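PDB 3JS4: superoxide dismutase from Anaplasma phagocytophilum, which probably protects the cell by converting superoxide radicals into dioxygen and hydrogen peroxide at an active-site iron that is alternately reduced and oxidised. Local coordinates for residues Asp102-Ser107 with Asp205-His210; His126-Val131 with Asn135-Thr140; Leu153-Asp156 with Ala161-Val164. All coordinates share one frame; numbering follows the deposited sequence.

Interaction 1 (Asp102-Ser107 with Asp205-His210)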
loop_
_atom_site.group_PDB
_atom_site.type_symbol
_atom_site.label_atom_id
_atom_site.label_comp_id
_atom_site.label_asym_id
_atom_site.label_seq_id
_atom_site.Cartn_x
_atom_site.Cartn_y
_atom_site.Cartn_z
ATOM N N ASP A 102 5.891 -2.466 1.967
ATOM C CA ASP A 102 5.847 -2.691 3.422
ATOM C C ASP A 102 4.404 -2.400 3.879
ATOM O O ASP A 102 3.822 -3.159 4.664
ATOM C CB ASP A 102 6.816 -1.774 4.212
ATOM C CG ASP A 102 8.302 -2.168 4.096
ATOM O OD1 ASP A 102 8.663 -3.277 3.644
ATOM O OD2 ASP A 102 9.142 -1.327 4.492
ATOM N N PHE A 103 3.834 -1.303 3.387
ATOM C CA PHE A 103 2.486 -0.875 3.777
ATOM C C PHE A 103 1.448 -1.891 3.299
ATOM O O PHE A 103 0.472 -2.197 4.010
ATOM C CB PHE A 103 2.166 0.492 3.141
ATOM C CG PHE A 103 1.160 1.314 3.926
ATOM C CD1 PHE A 103 1.508 1.872 5.149
ATOM C CD2 PHE A 103 -0.122 1.538 3.429
ATOM C CE1 PHE A 103 0.587 2.628 5.885
ATOM C CE2 PHE A 103 -1.041 2.296 4.139
ATOM C CZ PHE A 103 -0.682 2.859 5.372
ATOM N N TYR A 104 1.662 -2.410 2.085
ATOM C CA TYR A 104 0.743 -3.378 1.482
ATOM C C TYR A 104 0.676 -4.644 2.333
ATOM O O TYR A 104 -0.418 -5.175 2.573
ATOM C CB TYR A 104 1.261 -3.721 0.090
ATOM C CG TYR A 104 0.566 -4.810 -0.686
ATOM C CD1 TYR A 104 -0.804 -4.751 -0.963
ATOM C CD2 TYR A 104 1.310 -5.873 -1.228
ATOM C CE1 TYR A 104 -1.423 -5.738 -1.733
ATOM C CE2 TYR A 104 0.711 -6.851 -2.006
ATOM C CZ TYR A 104 -0.648 -6.778 -2.264
ATOM O OH TYR A 104 -1.228 -7.758 -3.010
ATOM N N TRP A 105 1.834 -5.174 2.746
ATOM C CA TRP A 105 1.792 -6.402 3.534
ATOM C C TRP A 105 1.061 -6.212 4.853
ATOM O O TRP A 105 0.366 -7.133 5.311
ATOM C CB TRP A 105 3.199 -7.013 3.774
ATOM C CG TRP A 105 4.013 -7.204 2.504
ATOM C CD1 TRP A 105 5.253 -6.684 2.238
ATOM C CD2 TRP A 105 3.642 -7.964 1.347
ATOM N NE1 TRP A 105 5.672 -7.078 0.996
ATOM C CE2 TRP A 105 4.716 -7.874 0.429
ATOM C CE3 TRP A 105 2.519 -8.753 1.013
ATOM C CZ2 TRP A 105 4.698 -8.513 -0.817
ATOM C CZ3 TRP A 105 2.487 -9.375 -0.229
ATOM C CH2 TRP A 105 3.576 -9.246 -1.137
ATOM N N GLN A 106 1.243 -5.047 5.488
ATOM C CA GLN A 106 0.541 -4.750 6.738
ATOM C C GLN A 106 -0.969 -4.532 6.540
ATOM O O GLN A 106 -1.750 -4.643 7.500
ATOM C CB GLN A 106 1.154 -3.512 7.415
ATOM C CG GLN A 106 2.649 -3.607 7.632
ATOM C CD GLN A 106 3.223 -2.350 8.251
ATOM O OE1 GLN A 106 3.777 -1.487 7.546
ATOM N NE2 GLN A 106 3.083 -2.220 9.572
ATOM N N SER A 107 -1.356 -4.230 5.299
ATOM C CA SER A 107 -2.730 -3.946 4.910
ATOM C C SER A 107 -3.556 -5.224 4.694
ATOM O O SER A 107 -4.713 -5.163 4.288
ATOM C CB SER A 107 -2.729 -3.092 3.632
ATOM O OG SER A 107 -2.223 -1.773 3.910
ATOM N N ASP A 205 -11.965 -8.273 -5.637
ATOM C CA ASP A 205 -13.033 -8.931 -4.892
ATOM C C ASP A 205 -12.476 -9.730 -3.739
ATOM O O ASP A 205 -12.961 -9.614 -2.615
ATOM C CB ASP A 205 -13.866 -9.845 -5.785
ATOM C CG ASP A 205 -14.705 -9.086 -6.796
ATOM O OD1 ASP A 205 -14.815 -7.842 -6.709
ATOM O OD2 ASP A 205 -15.270 -9.759 -7.687
ATOM N N VAL A 206 -11.447 -10.526 -4.026
ATOM C CA VAL A 206 -10.801 -11.340 -3.024
ATOM C C VAL A 206 -10.138 -10.478 -1.932
ATOM O O VAL A 206 -10.218 -10.796 -0.735
ATOM C CB VAL A 206 -9.793 -12.289 -3.681
ATOM C CG1 VAL A 206 -8.857 -12.855 -2.651
ATOM C CG2 VAL A 206 -10.530 -13.409 -4.402
ATOM N N PHE A 207 -9.492 -9.383 -2.346
ATOM C CA PHE A 207 -8.885 -8.465 -1.377
ATOM C C PHE A 207 -9.903 -7.952 -0.327
ATOM O O PHE A 207 -9.660 -7.987 0.897
ATOM C CB PHE A 207 -8.236 -7.279 -2.111
ATOM C CG PHE A 207 -7.484 -6.326 -1.195
ATOM C CD1 PHE A 207 -6.140 -6.549 -0.893
ATOM C CD2 PHE A 207 -8.120 -5.216 -0.650
ATOM C CE1 PHE A 207 -5.406 -5.667 -0.055
ATOM C CE2 PHE A 207 -7.409 -4.325 0.209
ATOM C CZ PHE A 207 -6.052 -4.552 0.496
ATOM N N LEU A 208 -11.035 -7.469 -0.805
ATOM C CA LEU A 208 -12.063 -6.922 0.080
ATOM C C LEU A 208 -12.732 -8.023 0.889
ATOM O O LEU A 208 -13.156 -7.798 2.032
ATOM C CB LEU A 208 -13.118 -6.175 -0.750
ATOM C CG LEU A 208 -12.659 -4.832 -1.354
ATOM C CD1 LEU A 208 -13.649 -4.372 -2.430
ATOM C CD2 LEU A 208 -12.486 -3.753 -0.261
ATOM N N GLU A 209 -12.857 -9.208 0.285
ATOM C CA GLU A 209 -13.628 -10.295 0.901
ATOM C C GLU A 209 -12.863 -11.036 1.994
ATOM O O GLU A 209 -13.472 -11.468 2.981
ATOM C CB GLU A 209 -14.127 -11.291 -0.164
ATOM C CG GLU A 209 -15.435 -10.831 -0.828
ATOM C CD GLU A 209 -15.740 -11.527 -2.145
ATOM O OE1 GLU A 209 -15.246 -12.653 -2.366
ATOM O OE2 GLU A 209 -16.478 -10.949 -2.970
ATOM N N HIS A 210 -11.546 -11.181 1.803
ATOM C CA HIS A 210 -10.734 -12.067 2.642
ATOM C C HIS A 210 -9.365 -11.558 3.085
ATOM O O HIS A 210 -8.729 -12.213 3.902
ATOM C CB HIS A 210 -10.587 -13.448 1.978
ATOM C CG HIS A 210 -11.881 -14.196 1.880
ATOM N ND1 HIS A 210 -12.528 -14.706 2.985
ATOM C CD2 HIS A 210 -12.675 -14.482 0.817
ATOM C CE1 HIS A 210 -13.659 -15.280 2.609
ATOM N NE2 HIS A 210 -13.764 -15.175 1.300
#
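Phe207 reaches out of helix 200-211 and meets two residues, Tyr104 in the last turn of helix 89-106 and Ser107 just past its end; of the three it has by far the most surface buried. Its bond to CB points to the other segment, and with CG anti to the backbone N (chi1 -175°) the ring is carried outward so that CE1 and CZ do the touching. The meta carbon CE1 of Phe207 lies 4.3 Å from CE1 of Tyr104, an apolar contact in which the rings meet obliquely. The far end approaches the chain of Ser107, with CZ of Phe207 4.1 Å from Ser107 O. No hydrogen bond crosses between the segments, so the contact rests on a single aromatic ring set against the close of a helix.

The polar groups here are held from other directions. Ser107 OG donates to Phe103 O at 2.7 Å, arriving 41° out of the carbonyl plane, and it is also bonded to Thr184 N of strand 179-186. Tyr104 OH pairs with the hydroxyl of Tyr203, one turn before Phe207 on the same helix, so the phenol and the apolar contact both bind Tyr104 to helix 200-211. Met185 and Met108 also pack on Phe207. The side chains of Tyr104 and His45, an iron ligand, have their nearest atoms about 3 Å apart, and the nearest side-chain atom of Tyr104 is about 6 Å from the iron. Helix 89-106 also supplies the ligand His101. The arrangement is thus a second-shell contact of the iron superoxide dismutase fold, in which the helical hairpin domain meets the C-terminal domain beside the metal.

Interaction 2 (His126-Val131 with Asn135-Thr140)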
loop_
_atom_site.group_PDB
_atom_site.type_symbol
_atom_site.label_atom_id
_atom_site.label_comp_id
_atom_site.label_asym_id
_atom_site.label_seq_id
_atom_site.Cartn_x
_atom_site.Cartn_y
_atom_site.Cartn_z
ATOM N N HIS A 126 -20.578 7.434 7.319
ATOM C CA HIS A 126 -20.442 8.864 7.062
ATOM C C HIS A 126 -19.719 9.167 5.748
ATOM O O HIS A 126 -20.178 10.004 4.975
ATOM C CB HIS A 126 -19.721 9.545 8.238
ATOM C CG HIS A 126 -19.289 10.955 7.963
ATOM N ND1 HIS A 126 -20.183 11.977 7.721
ATOM C CD2 HIS A 126 -18.055 11.514 7.912
ATOM C CE1 HIS A 126 -19.520 13.101 7.519
ATOM N NE2 HIS A 126 -18.228 12.847 7.629
ATOM N N SER A 127 -18.608 8.469 5.492
ATOM C CA SER A 127 -17.761 8.774 4.335
ATOM C C SER A 127 -18.254 8.170 3.017
ATOM O O SER A 127 -18.107 8.796 1.966
ATOM C CB SER A 127 -16.295 8.367 4.579
ATOM O OG SER A 127 -15.825 8.797 5.855
ATOM N N PHE A 128 -18.826 6.963 3.070
ATOM C CA PHE A 128 -19.238 6.252 1.855
ATOM C C PHE A 128 -20.715 5.868 1.770
ATOM O O PHE A 128 -21.094 5.122 0.861
ATOM C CB PHE A 128 -18.396 4.973 1.678
ATOM C CG PHE A 128 -16.925 5.215 1.693
ATOM C CD1 PHE A 128 -16.284 5.759 0.585
ATOM C CD2 PHE A 128 -16.175 4.912 2.820
ATOM C CE1 PHE A 128 -14.902 5.996 0.595
ATOM C CE2 PHE A 128 -14.800 5.140 2.846
ATOM C CZ PHE A 128 -14.162 5.700 1.730
ATOM N N GLY A 129 -21.537 6.333 2.708
ATOM C CA GLY A 129 -22.961 5.981 2.720
ATOM C C GLY A 129 -23.242 4.671 3.444
ATOM O O GLY A 129 -24.212 4.579 4.207
ATOM N N SER A 130 -22.393 3.659 3.200
ATOM C CA SER A 130 -22.522 2.312 3.799
ATOM C C SER A 130 -21.265 1.466 3.539
ATOM O O SER A 130 -20.367 1.871 2.794
ATOM C CB SER A 130 -23.728 1.569 3.227
ATOM O OG SER A 130 -23.518 1.259 1.859
ATOM N N VAL A 131 -21.216 0.282 4.139
ATOM C CA VAL A 131 -20.143 -0.664 3.841
ATOM C C VAL A 131 -20.098 -0.950 2.332
ATOM O O VAL A 131 -19.037 -0.836 1.698
ATOM C CB VAL A 131 -20.289 -1.962 4.669
ATOM C CG1 VAL A 131 -19.262 -2.980 4.258
ATOM C CG2 VAL A 131 -20.151 -1.634 6.168
ATOM N N ASN A 135 -17.082 -0.641 -0.491
ATOM C CA ASN A 135 -16.644 -1.700 -1.415
ATOM C C ASN A 135 -16.715 -1.207 -2.860
ATOM O O ASN A 135 -15.799 -1.438 -3.644
ATOM C CB ASN A 135 -17.479 -2.970 -1.276
ATOM C CG ASN A 135 -17.238 -3.700 0.037
ATOM O OD1 ASN A 135 -16.210 -3.511 0.710
ATOM N ND2 ASN A 135 -18.195 -4.549 0.411
ATOM N N ASN A 136 -17.804 -0.510 -3.197
ATOM C CA ASN A 136 -17.970 0.014 -4.555
ATOM C C ASN A 136 -16.934 1.048 -4.941
ATOM O O ASN A 136 -16.448 1.021 -6.065
ATOM C CB ASN A 136 -19.390 0.534 -4.798
ATOM C CG ASN A 136 -20.426 -0.597 -4.815
ATOM O OD1 ASN A 136 -20.074 -1.782 -4.940
ATOM N ND2 ASN A 136 -21.695 -0.245 -4.666
ATOM N N ALA A 137 -16.579 1.934 -4.009
ATOM C CA ALA A 137 -15.613 2.998 -4.286
ATOM C C ALA A 137 -14.221 2.386 -4.441
ATOM O O ALA A 137 -13.480 2.740 -5.354
ATOM C CB ALA A 137 -15.618 4.032 -3.171
ATOM N N PHE A 138 -13.890 1.460 -3.547
ATOM C CA PHE A 138 -12.609 0.795 -3.572
ATOM C C PHE A 138 -12.447 -0.002 -4.866
ATOM O O PHE A 138 -11.381 0.043 -5.481
ATOM C CB PHE A 138 -12.455 -0.108 -2.341
ATOM C CG PHE A 138 -11.025 -0.418 -1.981
ATOM C CD1 PHE A 138 -10.415 -1.569 -2.444
ATOM C CD2 PHE A 138 -10.290 0.454 -1.176
ATOM C CE1 PHE A 138 -9.082 -1.864 -2.097
ATOM C CE2 PHE A 138 -8.964 0.165 -0.828
ATOM C CZ PHE A 138 -8.358 -1.004 -1.300
ATOM N N THR A 139 -13.506 -0.701 -5.292
ATOM C CA THR A 139 -13.445 -1.539 -6.500
ATOM C C THR A 139 -13.323 -0.670 -7.758
ATOM O O THR A 139 -12.498 -0.937 -8.632
ATOM C CB THR A 139 -14.672 -2.498 -6.603
ATOM O OG1 THR A 139 -14.738 -3.330 -5.433
ATOM C CG2 THR A 139 -14.584 -3.386 -7.847
ATOM N N THR A 140 -14.122 0.399 -7.811
ATOM C CA THR A 140 -14.119 1.346 -8.926
ATOM C C THR A 140 -12.741 1.969 -9.080
ATOM O O THR A 140 -12.247 2.178 -10.200
ATOM C CB THR A 140 -15.185 2.448 -8.676
ATOM O OG1 THR A 140 -16.481 1.839 -8.669
ATOM C CG2 THR A 140 -15.157 3.553 -9.744
#
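The Phe128 ring has CB of its neighbour Ser127 over one face, 3.8 Å above the plane and offset toward the rim, while Ala137 approaches obliquely. There Phe128 CD1 and Ala137 CB meet at 4.2 Å, the apolar contact that joins the end of helix 118-128 to helix 131-144. CG of Phe128 is anti to the carbonyl carbon (chi1 -54°), beside the backbone N, which turns the ring to helix 131-144, and the ring also touches Phe134, Leu162 and Val164.

The second flat group, the Asn135 amide, stands close to the carbonyl of Val131, its CG 3.8 Å from Val131 O. Its ND2 comes no nearer to Val131 CG1 than 4.3 Å, a loose approach. The firm link is in the backbone: Asn135 N donates to Val131 O at 2.9 Å, with an angle of 166° at the hydrogen, the i to i+4 bond of the first turn of helix 131-144.

Farther along, Asn135 O accepts from both N and OG1 of Thr139, which reach it from opposite faces of its plane; Asn136 O is gripped in the same way by Thr140.

Between the helices the chain turns at Gly129, whose phi is positive, and then at Ser130, the N-cap, whose OG bonds to Gly133 N. This is a short connection between two consecutive helices of the C-terminal domain, with a positive-phi glycine after the first and a serine N-cap before the second.

Interaction 3 (Leu153-Asp156 with Ala161-Val164)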
loop_
_atom_site.group_PDB
_atom_site.type_symbol
_atom_site.label_atom_id
_atom_site.label_comp_id
_atom_site.label_asym_id
_atom_site.label_seq_id
_atom_site.Cartn_x
_atom_site.Cartn_y
_atom_site.Cartn_z
ATOM N N LEU A 153 -6.936 3.493 0.900
ATOM C CA LEU A 153 -7.907 4.049 1.838
ATOM C C LEU A 153 -7.150 5.095 2.653
ATOM O O LEU A 153 -6.101 4.798 3.243
ATOM C CB LEU A 153 -8.510 2.972 2.765
ATOM C CG LEU A 153 -9.504 3.448 3.834
ATOM C CD1 LEU A 153 -10.691 4.201 3.176
ATOM C CD2 LEU A 153 -10.021 2.286 4.719
ATOM N N VAL A 154 -7.650 6.321 2.660
ATOM C CA VAL A 154 -6.967 7.396 3.381
ATOM C C VAL A 154 -7.920 8.153 4.264
ATOM O O VAL A 154 -9.146 8.102 4.042
ATOM C CB VAL A 154 -6.281 8.426 2.422
ATOM C CG1 VAL A 154 -5.272 7.720 1.519
ATOM C CG2 VAL A 154 -7.335 9.220 1.593
ATOM N N TYR A 155 -7.362 8.856 5.257
ATOM C CA TYR A 155 -8.115 9.877 5.969
ATOM C C TYR A 155 -7.724 11.264 5.455
ATOM O O TYR A 155 -6.567 11.670 5.553
ATOM C CB TYR A 155 -7.924 9.783 7.485
ATOM C CG TYR A 155 -8.690 10.858 8.229
ATOM C CD1 TYR A 155 -10.050 10.724 8.469
ATOM C CD2 TYR A 155 -8.059 12.026 8.654
ATOM C CE1 TYR A 155 -10.760 11.710 9.133
ATOM C CE2 TYR A 155 -8.766 13.033 9.317
ATOM C CZ TYR A 155 -10.112 12.859 9.550
ATOM O OH TYR A 155 -10.829 13.828 10.203
ATOM N N ASP A 156 -8.709 11.974 4.911
ATOM C CA ASP A 156 -8.527 13.275 4.294
ATOM C C ASP A 156 -8.812 14.320 5.362
ATOM O O ASP A 156 -9.966 14.501 5.781
ATOM C CB ASP A 156 -9.491 13.422 3.104
ATOM C CG ASP A 156 -9.349 14.751 2.368
ATOM O OD1 ASP A 156 -9.224 14.716 1.129
ATOM O OD2 ASP A 156 -9.366 15.821 3.006
ATOM N N ALA A 161 -13.031 13.002 6.586
ATOM C CA ALA A 161 -13.700 11.785 6.180
ATOM C C ALA A 161 -12.673 10.868 5.549
ATOM O O ALA A 161 -11.590 11.327 5.165
ATOM C CB ALA A 161 -14.825 12.101 5.187
ATOM N N LEU A 162 -13.006 9.579 5.497
ATOM C CA LEU A 162 -12.245 8.595 4.756
ATOM C C LEU A 162 -12.502 8.835 3.271
ATOM O O LEU A 162 -13.579 9.307 2.887
ATOM C CB LEU A 162 -12.667 7.175 5.148
ATOM C CG LEU A 162 -12.596 6.785 6.634
ATOM C CD1 LEU A 162 -13.235 5.411 6.831
ATOM C CD2 LEU A 162 -11.146 6.755 7.151
ATOM N N LYS A 163 -11.488 8.561 2.454
ATOM C CA LYS A 163 -11.598 8.633 1.003
ATOM C C LYS A 163 -10.864 7.437 0.406
ATOM O O LYS A 163 -9.955 6.890 1.033
ATOM C CB LYS A 163 -10.940 9.908 0.470
ATOM C CG LYS A 163 -11.579 11.245 0.891
ATOM C CD LYS A 163 -12.910 11.480 0.244
ATOM C CE LYS A 163 -13.600 12.710 0.846
ATOM N NZ LYS A 163 -14.917 12.924 0.194
ATOM N N VAL A 164 -11.247 7.048 -0.809
ATOM C CA VAL A 164 -10.424 6.141 -1.612
ATOM C C VAL A 164 -9.775 6.937 -2.754
ATOM O O VAL A 164 -10.473 7.677 -3.470
ATOM C CB VAL A 164 -11.253 4.989 -2.166
ATOM C CG1 VAL A 164 -10.383 4.078 -3.052
ATOM C CG2 VAL A 164 -11.894 4.164 -1.006
#
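Val154 and Lys163 form the closely bonded centre of this antiparallel pairing. Val154 N donates to Lys163 O at 2.9 Å, nearly straight at 172°, and Lys163 N returns a bond of the same length to Val154 O. The next hydrogen-bonded pair adds Asp156 N to Ala161 O at 3.0 Å. Val154 O also receives a CA-H contact from Leu162, whose CA lies 3.2 Å away.

On the face that carries Leu153, Tyr155, Leu162 and Val164, the first three are buried. CD1 of Leu153 sits 3.5 Å from Lys163 O and also meets Leu162 CB, while CD2 of Leu162 comes to the edge of the Tyr155 ring. On the other face CG2 of buried Val154 packs on Lys163 CB at 3.8 Å, and CB of Asp156 meets CG of Lys163 at 3.7 Å. Only the ends of these two partly exposed residues are loose: the lysine chain bends at chi2 (-70°) and its NZ stays 6.0 Å from Asp156 OD1. The carboxylate instead bonds through OD2 to Ala159 N in the hairpin turn.

Strand 149-156 runs on between this partner and strand 179-186, while helices 118-128, 131-144 and 214-223 pack against the face of Leu153 and Leu162.

Overall arrangement
Of the elements in these contacts, helix 89-106 comes first from the N terminus, and its end takes part in interaction 1, whose other half is not reached until helix 200-211. The long loop closed in this way joins the helical hairpin domain to the C-terminal domain and contains both other contacts. Interaction 2 closes first, over a short corner between two consecutive helices; interaction 3 follows in series as the hairpin of strands 149-156 and 161-168. Nothing crosses. Interactions 2 and 3 meet through Ser127 and Phe128, which lie against strand 161-168. Interactions 1 and 2 touch where Phe207 and Leu208 pack on Phe138, so helix 131-144 touches both helix 200-211 and strand 161-168.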